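Hypothetical membrane protein (Corynebacterium glutamicum, PDB 6JSB) binds heme through its HtaA-type domain, the part in this chain, and probably passes it along the heme-uptake machinery of the corynebacterial cell envelope. Local coordinates at residues Y23-I28 / S53-T58; H80-G85 / D126-A131. All coordinates share one frame; numbering follows the deposited sequence.

Contact 1 of 2, residues Y23-I28 / S53-T58; sequences YLEGPI and SAREFT. With HEM (protoporphyrin IX containing Fe), chain C.
Glu-25 and Arg-55 meet in a two-pronged salt bridge that ties the turn following the heme-binding helix 18-24 of this HtaA-type domain to the residue just ahead of strand 56-65 in its antiparallel sheet. The grip is side-on: Arg-55 NE reaches Glu-25 OE2 at 2.8 Å with an N-H...O angle of 162°, and Arg-55 NH2 reaches Glu-25 OE1 at 2.9 Å. Both oxygens lie close to the guanidinium plane, yet the carboxylate is turned 45° from it, so NE comes to OE2 from above the carboxylate plane while OE1 is met on its syn side. The arginine gets there with CG anti to its backbone N (chi1 -179°) and a bend at chi3 that swings the guanidinium across the glutamate. Its CG also lies over the rim of the Phe-57 ring. Each partner is held a second time: Glu-25 OE2 accepts from Lys-52 N, and Arg-55 NH1 bonds to Thr-48 OG1, which fixes both flat groups.

Two residues before the glutamate, the Tyr-23 ring presents one face to the porphyrin, with HEM C4D offset toward the ring's rim. Ile-28 flanks the same ring at its edge through CG2, and its CD1 packs on HEM CBA at 3.6 Å. Tyr-23 OH is the axial ligand, 2.1 Å from HEM FE.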
loop_
_atom_site.group_PDB
_atom_site.type_symbol
_atom_site.label_atom_id
_atom_site.label_comp_id
_atom_site.label_asym_id
_atom_site.label_seq_id
_atom_site.Cartn_x
_atom_site.Cartn_y
_atom_site.Cartn_z
ATOM N N TYR A 23 2.289 -11.500 -10.300
ATOM C CA TYR A 23 3.415 -12.378 -9.991
ATOM C C TYR A 23 3.192 -13.119 -8.672
ATOM O O TYR A 23 3.412 -14.335 -8.596
ATOM C CB TYR A 23 4.675 -11.500 -9.923
ATOM C CG TYR A 23 5.706 -11.983 -8.947
ATOM C CD1 TYR A 23 6.544 -13.055 -9.266
ATOM C CD2 TYR A 23 5.915 -11.306 -7.744
ATOM C CE1 TYR A 23 7.566 -13.471 -8.301
ATOM C CE2 TYR A 23 6.909 -11.699 -6.832
ATOM C CZ TYR A 23 7.697 -12.774 -7.128
ATOM O OH TYR A 23 8.654 -13.191 -6.251
ATOM N N LEU A 24 2.754 -12.403 -7.639
ATOM C CA LEU A 24 2.669 -13.003 -6.302
ATOM C C LEU A 24 1.616 -14.108 -6.269
ATOM O O LEU A 24 1.825 -15.157 -5.643
ATOM C CB LEU A 24 2.411 -11.866 -5.280
ATOM C CG LEU A 24 2.502 -12.254 -3.773
ATOM C CD1 LEU A 24 1.136 -12.902 -3.305
ATOM C CD2 LEU A 24 3.659 -13.215 -3.448
ATOM N N GLU A 25 0.478 -13.909 -6.926
ATOM C CA GLU A 25 -0.570 -14.933 -6.922
ATOM C C GLU A 25 -0.352 -15.986 -7.989
ATOM O O GLU A 25 -1.143 -16.952 -8.055
ATOM C CB GLU A 25 -1.921 -14.251 -7.141
ATOM C CG GLU A 25 -2.245 -13.296 -6.000
ATOM C CD GLU A 25 -3.720 -12.773 -6.074
ATOM O OE1 GLU A 25 -4.592 -13.503 -5.545
ATOM O OE2 GLU A 25 -3.941 -11.663 -6.624
ATOM N N GLY A 26 0.687 -15.853 -8.805
ATOM C CA GLY A 26 0.962 -16.745 -9.930
ATOM C C GLY A 26 1.909 -17.896 -9.612
ATOM O O GLY A 26 2.311 -18.138 -8.455
ATOM N N PRO A 27 2.306 -18.621 -10.673
ATOM C CA PRO A 27 3.058 -19.885 -10.508
ATOM C C PRO A 27 4.515 -19.715 -10.142
ATOM O O PRO A 27 5.146 -20.702 -9.712
ATOM C CB PRO A 27 2.916 -20.568 -11.902
ATOM C CG PRO A 27 2.760 -19.388 -12.867
ATOM C CD PRO A 27 1.853 -18.417 -12.065
ATOM N N ILE A 28 5.077 -18.499 -10.235
ATOM C CA ILE A 28 6.467 -18.335 -9.842
ATOM C C ILE A 28 6.561 -18.251 -8.327
ATOM O O ILE A 28 7.364 -18.954 -7.702
ATOM C CB ILE A 28 7.075 -17.087 -10.523
ATOM C CG1 ILE A 28 7.016 -17.232 -12.051
ATOM C CG2 ILE A 28 8.515 -16.828 -10.016
ATOM C CD1 ILE A 28 7.295 -15.936 -12.785
ATOM N N SER A 53 -3.501 -9.539 -12.186
ATOM C CA SER A 53 -3.443 -8.171 -12.737
ATOM C C SER A 53 -4.767 -7.457 -12.603
ATOM O O SER A 53 -4.780 -6.226 -12.677
ATOM C CB SER A 53 -3.068 -8.174 -14.226
ATOM O OG SER A 53 -1.804 -8.817 -14.442
ATOM N N ALA A 54 -5.850 -8.189 -12.341
ATOM C CA ALA A 54 -7.153 -7.538 -12.207
ATOM C C ALA A 54 -7.470 -7.128 -10.791
ATOM O O ALA A 54 -8.515 -6.518 -10.545
ATOM C CB ALA A 54 -8.245 -8.492 -12.710
ATOM N N ARG A 55 -6.611 -7.460 -9.835
ATOM C CA ARG A 55 -6.964 -7.200 -8.453
ATOM C C ARG A 55 -6.935 -5.699 -8.189
ATOM O O ARG A 55 -6.022 -4.963 -8.647
ATOM C CB ARG A 55 -5.980 -7.896 -7.500
ATOM C CG ARG A 55 -6.353 -7.667 -6.006
ATOM C CD ARG A 55 -5.440 -8.548 -5.151
ATOM N NE ARG A 55 -5.733 -10.013 -5.214
ATOM C CZ ARG A 55 -6.634 -10.602 -4.442
ATOM N NH1 ARG A 55 -7.457 -9.894 -3.648
ATOM N NH2 ARG A 55 -6.727 -11.944 -4.465
ATOM N N GLU A 56 -7.906 -5.270 -7.403
ATOM C CA GLU A 56 -7.981 -3.854 -6.955
ATOM C C GLU A 56 -8.090 -3.818 -5.445
ATOM O O GLU A 56 -8.606 -4.766 -4.811
ATOM C CB GLU A 56 -9.244 -3.192 -7.571
ATOM C CG GLU A 56 -9.112 -3.056 -9.098
ATOM C CD GLU A 56 -10.316 -2.380 -9.719
ATOM O OE1 GLU A 56 -11.242 -3.105 -10.059
ATOM O OE2 GLU A 56 -10.348 -1.121 -9.831
ATOM N N PHE A 57 -7.590 -2.727 -4.835
ATOM C CA PHE A 57 -7.798 -2.519 -3.408
ATOM C C PHE A 57 -8.404 -1.152 -3.177
ATOM O O PHE A 57 -7.927 -0.168 -3.776
ATOM C CB PHE A 57 -6.439 -2.525 -2.606
ATOM C CG PHE A 57 -5.629 -3.776 -2.716
ATOM C CD1 PHE A 57 -4.393 -3.737 -3.368
ATOM C CD2 PHE A 57 -6.074 -4.964 -2.134
ATOM C CE1 PHE A 57 -3.583 -4.898 -3.465
ATOM C CE2 PHE A 57 -5.285 -6.078 -2.206
ATOM C CZ PHE A 57 -4.058 -6.073 -2.886
ATOM N N THR A 58 -9.394 -1.060 -2.285
ATOM C CA THR A 58 -9.804 0.269 -1.817
ATOM C C THR A 58 -9.415 0.368 -0.348
ATOM O O THR A 58 -9.537 -0.613 0.395
ATOM C CB THR A 58 -11.312 0.557 -1.953
ATOM O OG1 THR A 58 -12.020 -0.236 -0.995
ATOM C CG2 THR A 58 -11.782 0.263 -3.362
HETATM C CHA HEM C . 9.840 -10.841 -9.561
HETATM C CHB HEM C . 11.579 -15.129 -8.116
HETATM C CHC HEM C . 11.873 -13.368 -3.565
HETATM C CHD HEM C . 9.799 -9.165 -4.990
HETATM C C1A HEM C . 10.363 -12.120 -9.552
HETATM C C2A HEM C . 10.633 -12.879 -10.758
HETATM C C3A HEM C . 11.110 -14.092 -10.391
HETATM C C4A HEM C . 11.153 -14.095 -8.929
HETATM C CMA HEM C . 11.542 -15.270 -11.316
HETATM C CAA HEM C . 10.405 -12.336 -12.185
HETATM C CBA HEM C . 9.033 -12.766 -12.685
HETATM C CGA HEM C . 8.676 -11.959 -13.913
HETATM O O1A HEM C . 7.620 -12.269 -14.533
HETATM O O2A HEM C . 9.445 -11.002 -14.245
HETATM C C1B HEM C . 11.798 -15.022 -6.771
HETATM C C2B HEM C . 12.329 -16.087 -5.919
HETATM C C3B HEM C . 12.420 -15.608 -4.665
HETATM C C4B HEM C . 11.921 -14.226 -4.655
HETATM C CMB HEM C . 12.736 -17.476 -6.487
HETATM C CAB HEM C . 12.918 -16.310 -3.367
HETATM C CBB HEM C . 12.952 -17.642 -3.258
HETATM C C1C HEM C . 11.329 -12.080 -3.537
HETATM C C2C HEM C . 11.200 -11.245 -2.367
HETATM C C3C HEM C . 10.584 -10.096 -2.732
HETATM C C4C HEM C . 10.369 -10.148 -4.176
HETATM C CMC HEM C . 11.574 -11.662 -0.920
HETATM C CAC HEM C . 10.231 -9.004 -1.737
HETATM C CBC HEM C . 9.153 -8.268 -1.964
HETATM C C1D HEM C . 9.652 -9.272 -6.357
HETATM C C2D HEM C . 9.124 -8.227 -7.205
HETATM C C3D HEM C . 9.123 -8.665 -8.482
HETATM C C4D HEM C . 9.635 -10.025 -8.481
HETATM C CMD HEM C . 8.718 -6.837 -6.671
HETATM C CAD HEM C . 8.636 -7.858 -9.725
HETATM C CBD HEM C . 7.171 -8.298 -9.985
HETATM C CGD HEM C . 6.661 -7.486 -11.173
HETATM O O1D HEM C . 7.110 -7.809 -12.326
HETATM O O2D HEM C . 5.844 -6.533 -10.919
HETATM N NA HEM C . 10.711 -12.879 -8.415
HETATM N NB HEM C . 11.530 -13.940 -5.958
HETATM N NC HEM C . 10.830 -11.362 -4.629
HETATM N ND HEM C . 9.921 -10.340 -7.169
HETATM FE FE HEM C . 10.524 -12.185 -6.409
#

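Contact 2 of 2, residues H80-G85 / D126-A131; sequences HNHYSG and DTKTVA. With HEM (protoporphyrin IX containing Fe), chain C.
His-82 and Lys-128 bring the two backbones nearest, with CA atoms 7.1 Å apart, where the end of strand 68-81 faces the irregular loop between strands 112-122 and 133-136. The His-82 side chain spans this gap: its CB packs on Val-130 CG2 at 3.6 Å, while CE1 lies 3.5 Å from Lys-128 O. A chi1 of -173° carries the ring away from its own backbone N and lays it beside these two partners, which both approach it obliquely. Each segment is shaped by an Asx turn. Asn-81 OD1 accepts from Tyr-83 N at 2.8 Å in the carbonyl plane; Asp-126 OD1 takes Lys-128 N and Thr-129 OG1 from opposite faces of its carboxylate plane, the latter at 2.7 Å.

Nearer the heme, the His-80 ring lies with HEM C3B over its centre, 3.4 Å above its plane, and Thr-127 O comes within 3.3 Å of HEM CBB. His-80 ND1 bonds to Tyr-34 OH and NE2 to Tyr-23 OH, which fixes the imidazole's rotation. Between the segments, van der Waals packing and probably a slight CE1-to-carbonyl attraction, without salt bridge or hydrogen bond, imply a light, solvent-facing contact between separately shaped turns beside the heme vinyl group.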
loop_
_atom_site.group_PDB
_atom_site.type_symbol
_atom_site.label_atom_id
_atom_site.label_comp_id
_atom_site.label_asym_id
_atom_site.label_seq_id
_atom_site.Cartn_x
_atom_site.Cartn_y
_atom_site.Cartn_z
ATOM N N HIS A 80 6.736 -17.893 -2.048
ATOM C CA HIS A 80 8.047 -18.543 -1.973
ATOM C C HIS A 80 8.264 -19.213 -0.612
ATOM O O HIS A 80 9.279 -19.023 0.036
ATOM C CB HIS A 80 9.211 -17.552 -2.279
ATOM C CG HIS A 80 9.128 -16.955 -3.656
ATOM N ND1 HIS A 80 9.532 -17.637 -4.790
ATOM C CD2 HIS A 80 8.720 -15.720 -4.068
ATOM C CE1 HIS A 80 9.322 -16.851 -5.849
ATOM N NE2 HIS A 80 8.839 -15.690 -5.432
ATOM N N ASN A 81 7.357 -20.105 -0.255
ATOM C CA ASN A 81 7.472 -20.772 1.032
ATOM C C ASN A 81 8.589 -21.811 1.043
ATOM O O ASN A 81 8.552 -22.799 0.309
ATOM C CB ASN A 81 6.169 -21.448 1.437
ATOM C CG ASN A 81 6.160 -21.724 2.928
ATOM O OD1 ASN A 81 6.966 -22.542 3.405
ATOM N ND2 ASN A 81 5.337 -21.014 3.677
ATOM N N HIS A 82 9.537 -21.625 1.956
ATOM C CA HIS A 82 10.761 -22.420 2.011
ATOM C C HIS A 82 10.582 -23.738 2.755
ATOM O O HIS A 82 11.533 -24.553 2.827
ATOM C CB HIS A 82 11.801 -21.557 2.702
ATOM C CG HIS A 82 13.176 -22.131 2.711
ATOM N ND1 HIS A 82 13.859 -22.433 1.552
ATOM C CD2 HIS A 82 14.013 -22.418 3.736
ATOM C CE1 HIS A 82 15.056 -22.906 1.866
ATOM N NE2 HIS A 82 15.172 -22.910 3.182
ATOM N N TYR A 83 9.418 -23.962 3.361
ATOM C CA TYR A 83 9.226 -25.127 4.237
ATOM C C TYR A 83 8.532 -26.254 3.482
ATOM O O TYR A 83 7.502 -26.013 2.837
ATOM C CB TYR A 83 8.388 -24.706 5.449
ATOM C CG TYR A 83 8.038 -25.857 6.349
ATOM C CD1 TYR A 83 8.990 -26.441 7.172
ATOM C CD2 TYR A 83 6.756 -26.343 6.362
ATOM C CE1 TYR A 83 8.651 -27.528 8.025
ATOM C CE2 TYR A 83 6.393 -27.403 7.181
ATOM C CZ TYR A 83 7.332 -28.003 8.008
ATOM O OH TYR A 83 6.950 -29.075 8.793
ATOM N N SER A 84 9.065 -27.486 3.595
ATOM C CA SER A 84 8.453 -28.591 2.856
ATOM C C SER A 84 8.183 -29.793 3.751
ATOM O O SER A 84 7.982 -30.912 3.245
ATOM C CB SER A 84 9.322 -29.004 1.667
ATOM O OG SER A 84 10.630 -29.296 2.076
ATOM N N GLY A 85 8.182 -29.596 5.067
ATOM C CA GLY A 85 7.785 -30.628 6.011
ATOM C C GLY A 85 6.269 -30.811 6.029
ATOM O O GLY A 85 5.537 -30.272 5.199
ATOM N N ASP A 126 18.665 -14.201 -0.721
ATOM C CA ASP A 126 18.819 -15.113 -1.845
ATOM C C ASP A 126 17.614 -16.034 -1.824
ATOM O O ASP A 126 16.725 -15.899 -0.976
ATOM C CB ASP A 126 20.145 -15.891 -1.804
ATOM C CG ASP A 126 20.301 -16.740 -0.557
ATOM O OD1 ASP A 126 19.319 -17.329 -0.055
ATOM O OD2 ASP A 126 21.462 -16.902 -0.098
ATOM N N THR A 127 17.573 -16.961 -2.767
ATOM C CA THR A 127 16.358 -17.738 -2.948
ATOM C C THR A 127 16.237 -18.896 -1.984
ATOM O O THR A 127 15.270 -19.674 -2.114
ATOM C CB THR A 127 16.270 -18.270 -4.370
ATOM O OG1 THR A 127 17.354 -19.184 -4.572
ATOM C CG2 THR A 127 16.356 -17.106 -5.360
ATOM N N LYS A 128 17.185 -19.053 -1.050
ATOM C CA LYS A 128 17.184 -20.156 -0.099
ATOM C C LYS A 128 17.214 -19.662 1.349
ATOM O O LYS A 128 17.569 -20.435 2.258
ATOM C CB LYS A 128 18.370 -21.102 -0.360
ATOM C CG LYS A 128 18.346 -21.716 -1.771
ATOM C CD LYS A 128 17.113 -22.617 -1.934
ATOM C CE LYS A 128 16.905 -23.125 -3.361
ATOM N NZ LYS A 128 15.658 -23.966 -3.467
ATOM N N THR A 129 16.868 -18.402 1.580
ATOM C CA THR A 129 16.958 -17.782 2.901
ATOM C C THR A 129 15.610 -17.156 3.245
ATOM O O THR A 129 15.098 -16.348 2.468
ATOM C CB THR A 129 18.020 -16.680 2.909
ATOM O OG1 THR A 129 19.291 -17.274 2.613
ATOM C CG2 THR A 129 18.082 -15.995 4.275
ATOM N N VAL A 130 15.111 -17.448 4.450
ATOM C CA VAL A 130 13.924 -16.767 5.024
ATOM C C VAL A 130 14.472 -15.612 5.864
ATOM O O VAL A 130 14.783 -15.779 7.051
ATOM C CB VAL A 130 13.082 -17.718 5.877
ATOM C CG1 VAL A 130 11.829 -16.984 6.400
ATOM C CG2 VAL A 130 12.624 -18.927 5.023
ATOM N N ALA A 131 14.634 -14.450 5.248
ATOM C CA ALA A 131 15.408 -13.432 5.956
ATOM C C ALA A 131 14.563 -12.606 6.964
ATOM O O ALA A 131 13.341 -12.587 6.957
ATOM C CB ALA A 131 16.061 -12.493 4.925
HETATM C CHA HEM C . 9.840 -10.841 -9.561
HETATM C CHB HEM C . 11.579 -15.129 -8.116
HETATM C CHC HEM C . 11.873 -13.368 -3.565
HETATM C CHD HEM C . 9.799 -9.165 -4.990
HETATM C C1A HEM C . 10.363 -12.120 -9.552
HETATM C C2A HEM C . 10.633 -12.879 -10.758
HETATM C C3A HEM C . 11.110 -14.092 -10.391
HETATM C C4A HEM C . 11.153 -14.095 -8.929
HETATM C CMA HEM C . 11.542 -15.270 -11.316
HETATM C CAA HEM C . 10.405 -12.336 -12.185
HETATM C CBA HEM C . 9.033 -12.766 -12.685
HETATM C CGA HEM C . 8.676 -11.959 -13.913
HETATM O O1A HEM C . 7.620 -12.269 -14.533
HETATM O O2A HEM C . 9.445 -11.002 -14.245
HETATM C C1B HEM C . 11.798 -15.022 -6.771
HETATM C C2B HEM C . 12.329 -16.087 -5.919
HETATM C C3B HEM C . 12.420 -15.608 -4.665
HETATM C C4B HEM C . 11.921 -14.226 -4.655
HETATM C CMB HEM C . 12.736 -17.476 -6.487
HETATM C CAB HEM C . 12.918 -16.310 -3.367
HETATM C CBB HEM C . 12.952 -17.642 -3.258
HETATM C C1C HEM C . 11.329 -12.080 -3.537
HETATM C C2C HEM C . 11.200 -11.245 -2.367
HETATM C C3C HEM C . 10.584 -10.096 -2.732
HETATM C C4C HEM C . 10.369 -10.148 -4.176
HETATM C CMC HEM C . 11.574 -11.662 -0.920
HETATM C CAC HEM C . 10.231 -9.004 -1.737
HETATM C CBC HEM C . 9.153 -8.268 -1.964
HETATM C C1D HEM C . 9.652 -9.272 -6.357
HETATM C C2D HEM C . 9.124 -8.227 -7.205
HETATM C C3D HEM C . 9.123 -8.665 -8.482
HETATM C C4D HEM C . 9.635 -10.025 -8.481
HETATM C CMD HEM C . 8.718 -6.837 -6.671
HETATM C CAD HEM C . 8.636 -7.858 -9.725
HETATM C CBD HEM C . 7.171 -8.298 -9.985
HETATM C CGD HEM C . 6.661 -7.486 -11.173
HETATM O O1D HEM C . 7.110 -7.809 -12.326
HETATM O O2D HEM C . 5.844 -6.533 -10.919
HETATM N NA HEM C . 10.711 -12.879 -8.415
HETATM N NB HEM C . 11.530 -13.940 -5.958
HETATM N NC HEM C . 10.830 -11.362 -4.629
HETATM N ND HEM C . 9.921 -10.340 -7.169
HETATM FE FE HEM C . 10.524 -12.185 -6.409
#

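From the N terminus, helix 18-24 brings the heme ligand first, and contact 1 then closes a loop of 24 residues holding strands 39-43 and 47-49, tying the region after the helix to the approach to strand 56-65. The chain continues into the neighbouring strand 68-81, whose far end opens contact 2; that contact closes a longer loop, 40 residues through strands 95-109 and 112-122. The two loops therefore run in series, neither nested nor crossed, with centres 21 Å apart. What joins them is the heme, touched by both, and a direct link: Tyr-23 OH and His-80 NE2 lie 2.6 Å apart, a probable hydrogen bond between the axial ligand of contact 1 and the first residue of contact 2.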